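Local coordinates for transcriptional regulator (Enterococcus faecalis, PDB 3QFI), which is a putative transcriptional regulator of the LytR-CpsA-Psr family, built round a mixed beta sheet flanked by helices, at residues T45-I50 with L99-H104; D77-A82 with I92-E97. All coordinates share one frame; numbering follows the deposited sequence.

Contact 1 (T45-I50 with L99-H104); sequences TMVVTI and LDIPIH
Val47 and Ile103 bring the two backbones nearest each other, their CA atoms 8.5 Å apart, a spacing that only side chains can bridge. Segment 45-50 is an inner strand of the mixed sheet, its main chain bonded on one edge to strand 22-28 and on the other to strand 56-62. Segment 99-104 is irregular: it leaves helix 80-98 with Asp100 at a positive phi of 50° and then runs over one face of the sheet toward strand 105-109. The contact is wholly apolar and buried, and all its close approaches converge on one residue, Val47. Its CB points at the loop, and both its methyls take part. Leu99 CD1 sits closest to Val47 CG2, at 3.6 Å, with the two side chains reaching toward each other tip to tip, but it also borders CG1. CG1, placed opposite the backbone N (chi1 179°), in addition faces the two isoleucines: CD1 of Ile101 lies 4.3 Å from Val47 CG1, and CD1 of Ile103 lies 4.4 Å from that same methyl. Ile101 aims its CB at the strand and extends its chain straight on to CD1, whereas Ile103 starts off to one side and brings its CD1 back by a bend at the second torsion (chi2 -62°). Leu25, Ile60 and Val95 also pack on Val47. Farther along, the loop is fastened by polar bonds to strand 22-28, from Pro102 O to Ser23 OG and from His104 ND1 to Ser23 N, while Asp100 is bonded to Arg260 and His268. The contact belongs to the beta-alpha-beta crossover from strand 56-62 through helix 80-98 to the parallel strand 105-109, passing over strands 44-51 and 22-28, where the loop after the helix packs on the sheet.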
# COMPACT_ATOMS: atom_id res chain seq x y z
N THR A 45 1.81 0.86 -4.69
CA THR A 45 2.11 -0.28 -3.84
C THR A 45 1.90 0.11 -2.40
O THR A 45 2.51 1.06 -1.91
CB THR A 45 3.57 -0.70 -4.04
OG1 THR A 45 3.77 -1.05 -5.41
CG2 THR A 45 3.92 -1.89 -3.15
N MET A 46 1.06 -0.64 -1.71
CA MET A 46 0.76 -0.35 -0.31
C MET A 46 0.82 -1.61 0.55
O MET A 46 0.77 -2.73 0.04
CB MET A 46 -0.64 0.27 -0.23
CG MET A 46 -1.04 0.84 1.12
SD MET A 46 -2.79 1.40 1.14
CE MET A 46 -2.80 2.70 -0.15
N VAL A 47 0.96 -1.42 1.86
CA VAL A 47 0.99 -2.53 2.81
C VAL A 47 0.08 -2.21 3.98
O VAL A 47 0.08 -1.09 4.50
CB VAL A 47 2.40 -2.80 3.36
CG1 VAL A 47 2.33 -3.94 4.36
CG2 VAL A 47 3.35 -3.15 2.23
N VAL A 48 -0.72 -3.20 4.38
CA VAL A 48 -1.65 -3.03 5.49
C VAL A 48 -1.45 -4.14 6.51
O VAL A 48 -1.26 -5.30 6.14
CB VAL A 48 -3.12 -3.06 5.00
CG1 VAL A 48 -4.08 -3.00 6.18
CG2 VAL A 48 -3.38 -1.90 4.07
N THR A 49 -1.45 -3.78 7.79
CA THR A 49 -1.32 -4.78 8.85
C THR A 49 -2.61 -4.82 9.65
O THR A 49 -3.08 -3.80 10.16
CB THR A 49 -0.13 -4.51 9.81
OG1 THR A 49 -0.22 -3.18 10.35
CG2 THR A 49 1.20 -4.69 9.09
N ILE A 50 -3.19 -6.01 9.75
CA ILE A 50 -4.43 -6.21 10.47
C ILE A 50 -4.06 -6.82 11.83
O ILE A 50 -3.57 -7.95 11.90
CB ILE A 50 -5.37 -7.17 9.68
CG1 ILE A 50 -5.41 -6.74 8.21
CG2 ILE A 50 -6.79 -7.15 10.26
CD1 ILE A 50 -5.92 -5.34 7.99
N LEU A 99 10.57 -4.08 4.45
CA LEU A 99 9.88 -3.85 5.71
C LEU A 99 10.25 -4.87 6.77
O LEU A 99 9.79 -4.81 7.90
CB LEU A 99 8.38 -3.88 5.48
CG LEU A 99 7.91 -2.96 4.36
CD1 LEU A 99 6.41 -3.15 4.16
CD2 LEU A 99 8.24 -1.51 4.70
N ASP A 100 11.09 -5.82 6.40
CA ASP A 100 11.51 -6.88 7.30
C ASP A 100 10.31 -7.52 7.97
O ASP A 100 10.31 -7.74 9.18
CB ASP A 100 12.48 -6.37 8.37
CG ASP A 100 13.08 -7.51 9.19
OD1 ASP A 100 13.57 -8.48 8.57
OD2 ASP A 100 13.07 -7.43 10.43
N ILE A 101 9.28 -7.80 7.18
CA ILE A 101 8.09 -8.44 7.70
C ILE A 101 7.57 -9.46 6.72
O ILE A 101 7.94 -9.48 5.56
CB ILE A 101 6.91 -7.45 7.98
CG1 ILE A 101 6.54 -6.69 6.71
CG2 ILE A 101 7.29 -6.48 9.10
CD1 ILE A 101 5.21 -5.96 6.83
N PRO A 102 6.71 -10.37 7.19
CA PRO A 102 6.20 -11.34 6.23
C PRO A 102 4.94 -10.75 5.57
O PRO A 102 4.17 -10.04 6.22
CB PRO A 102 5.90 -12.56 7.10
CG PRO A 102 5.43 -11.93 8.38
CD PRO A 102 6.44 -10.79 8.58
N ILE A 103 4.78 -11.01 4.28
CA ILE A 103 3.62 -10.56 3.53
C ILE A 103 2.78 -11.81 3.37
O ILE A 103 3.06 -12.63 2.50
CB ILE A 103 3.98 -10.07 2.12
CG1 ILE A 103 4.86 -8.83 2.19
CG2 ILE A 103 2.69 -9.75 1.35
CD1 ILE A 103 4.20 -7.63 2.87
N HIS A 104 1.76 -11.96 4.21
CA HIS A 104 0.91 -13.14 4.16
C HIS A 104 0.03 -13.25 2.94
O HIS A 104 -0.18 -14.35 2.42
CB HIS A 104 0.04 -13.16 5.40
CG HIS A 104 0.83 -13.11 6.66
ND1 HIS A 104 0.79 -12.03 7.52
CD2 HIS A 104 1.73 -13.98 7.18
CE1 HIS A 104 1.64 -12.24 8.51
NE2 HIS A 104 2.22 -13.41 8.33

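Contact 2 (D77-A82 with I92-E97); sequences DKLNHA and INTVQE
Leu79 and Ala82 pack against Thr94 and Val95 in a buried apolar contact between the start and the late turns of helix 80-98, the helix of a beta-alpha-beta crossover over the mixed sheet. Segment 77-82 finishes strand 75-78 of a small two-stranded hairpin and turns into the helix; segment 92-97 is helical throughout. Ala82 and Thr94 have CA atoms only 6.9 Å apart although twelve positions separate them, less than half their spacing in a straight helix, so the helical path must turn back on itself in between. Leu79 supplies most of the reach. Its CG stands opposite the backbone N (chi1 167°), which carries CD1 to the later helix, 3.6 Å from Thr94 CG2 and 3.9 Å from Val95 CG2. The leucine chain thus crosses both partners obliquely, with one methyl serving the two. Leu62 of strand 56-62 touches both Leu79 and Val95, joining this contact to the sheet. Ala82 CB rests against the Thr94 fork, 4.0 Å from Thr94 OG1 and about equally far from its CB and CG2. The two branches of Thr94 do different jobs: CG2 joins the apolar packing, while OG1, set beside the backbone N, bonds to Met90 O one turn earlier and has a weak bond with Val71 N. The polar end of the threonine is thus satisfied inside a buried surface. On the opposite flank of segment 77-82, Lys78 lays CG over the centre of the His81 ring, 3.7 Å above its plane, and sends NZ to a salt bridge with Asp65. There Asp77 curls its carboxylate over the following peptide, its OD1 accepting Lys78 N at 2.9 Å through the anti lone pair, with an N-H...O angle of 148°.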
# COMPACT_ATOMS: atom_id res chain seq x y z
N ASP A 77 17.64 -1.57 -7.22
CA ASP A 77 16.96 -0.63 -8.11
C ASP A 77 15.86 0.04 -7.31
O ASP A 77 15.73 -0.19 -6.12
CB ASP A 77 16.35 -1.37 -9.30
CG ASP A 77 16.50 -0.61 -10.60
OD1 ASP A 77 16.23 0.62 -10.62
OD2 ASP A 77 16.89 -1.24 -11.61
N LYS A 78 15.06 0.88 -7.96
CA LYS A 78 13.95 1.52 -7.27
C LYS A 78 12.83 0.49 -7.19
O LYS A 78 12.55 -0.19 -8.18
CB LYS A 78 13.48 2.77 -8.01
CG LYS A 78 13.30 2.60 -9.50
CD LYS A 78 12.87 3.90 -10.16
CE LYS A 78 13.74 5.06 -9.71
NZ LYS A 78 13.31 6.35 -10.32
N LEU A 79 12.23 0.36 -6.01
CA LEU A 79 11.14 -0.58 -5.73
C LEU A 79 10.13 -0.76 -6.85
O LEU A 79 9.57 -1.83 -7.06
CB LEU A 79 10.40 -0.11 -4.47
CG LEU A 79 9.05 -0.76 -4.15
CD1 LEU A 79 9.27 -2.21 -3.74
CD2 LEU A 79 8.38 0.02 -3.04
N ASN A 80 9.89 0.32 -7.58
CA ASN A 80 8.95 0.30 -8.67
C ASN A 80 9.22 -0.84 -9.67
O ASN A 80 8.30 -1.54 -10.07
CB ASN A 80 9.01 1.65 -9.37
CG ASN A 80 7.82 1.90 -10.21
OD1 ASN A 80 7.84 2.75 -11.10
ND2 ASN A 80 6.73 1.17 -9.94
N HIS A 81 10.48 -1.01 -10.05
CA HIS A 81 10.88 -2.03 -11.01
C HIS A 81 10.79 -3.46 -10.52
O HIS A 81 11.10 -4.39 -11.27
CB HIS A 81 12.31 -1.80 -11.48
CG HIS A 81 12.53 -0.47 -12.13
ND1 HIS A 81 13.79 0.02 -12.40
CD2 HIS A 81 11.66 0.47 -12.56
CE1 HIS A 81 13.68 1.21 -12.96
NE2 HIS A 81 12.40 1.51 -13.07
N ALA A 82 10.41 -3.66 -9.27
CA ALA A 82 10.33 -5.02 -8.74
C ALA A 82 9.26 -5.80 -9.50
O ALA A 82 9.54 -6.85 -10.09
CB ALA A 82 9.99 -4.99 -7.25
N ILE A 92 6.48 -8.95 -3.94
CA ILE A 92 6.22 -9.41 -2.59
C ILE A 92 7.54 -9.65 -1.85
O ILE A 92 7.71 -9.19 -0.73
CB ILE A 92 5.43 -10.72 -2.59
CG1 ILE A 92 4.03 -10.50 -3.16
CG2 ILE A 92 5.35 -11.27 -1.19
CD1 ILE A 92 3.25 -11.79 -3.39
N ASN A 93 8.47 -10.37 -2.46
CA ASN A 93 9.74 -10.63 -1.80
C ASN A 93 10.52 -9.36 -1.47
O ASN A 93 10.96 -9.19 -0.34
CB ASN A 93 10.60 -11.58 -2.65
CG ASN A 93 10.10 -13.02 -2.60
OD1 ASN A 93 10.77 -13.94 -3.07
ND2 ASN A 93 8.92 -13.22 -2.03
N THR A 94 10.66 -8.47 -2.45
CA THR A 94 11.37 -7.20 -2.30
C THR A 94 10.80 -6.37 -1.16
O THR A 94 11.54 -5.82 -0.34
CB THR A 94 11.31 -6.39 -3.64
OG1 THR A 94 12.27 -6.93 -4.55
CG2 THR A 94 11.59 -4.91 -3.43
N VAL A 95 9.48 -6.28 -1.10
CA VAL A 95 8.84 -5.56 -0.01
C VAL A 95 9.07 -6.29 1.33
O VAL A 95 9.30 -5.64 2.34
CB VAL A 95 7.32 -5.38 -0.28
CG1 VAL A 95 6.65 -4.75 0.91
CG2 VAL A 95 7.10 -4.49 -1.52
N GLN A 96 9.02 -7.64 1.33
CA GLN A 96 9.25 -8.44 2.55
C GLN A 96 10.63 -8.21 3.15
O GLN A 96 10.82 -8.38 4.35
CB GLN A 96 9.11 -9.95 2.29
CG GLN A 96 7.69 -10.55 2.33
CD GLN A 96 7.67 -12.09 2.42
OE1 GLN A 96 8.42 -12.78 1.72
NE2 GLN A 96 6.80 -12.63 3.27
N GLU A 97 11.59 -7.85 2.31
CA GLU A 97 12.95 -7.57 2.77
C GLU A 97 13.05 -6.11 3.21
O GLU A 97 13.75 -5.79 4.17
CB GLU A 97 13.98 -7.84 1.65
CG GLU A 97 14.39 -9.30 1.47
CD GLU A 97 15.12 -9.89 2.69
OE1 GLU A 97 14.46 -10.20 3.71
OE2 GLU A 97 16.37 -10.03 2.63

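Overall arrangement
From the N terminus the chain enters contact 1 on strand 44-51, goes on through strand 56-62 and the hairpin 67-78, and reaches contact 2 as helix 80-98 begins. Contact 2 closes first, over a short wholly helical loop; contact 1 closes later, in the loop that precedes strand 105-109, so the smaller loop is nested inside the larger. The centres lie 12 Å apart and the two sites touch: Ile101 N probably bonds to Gln96 O at 3.3 Å, Ile103 CB packs on Ile92 CG2, and Val47 meets Val95. Together they tie hairpin, crossover helix and central sheet into one layered unit.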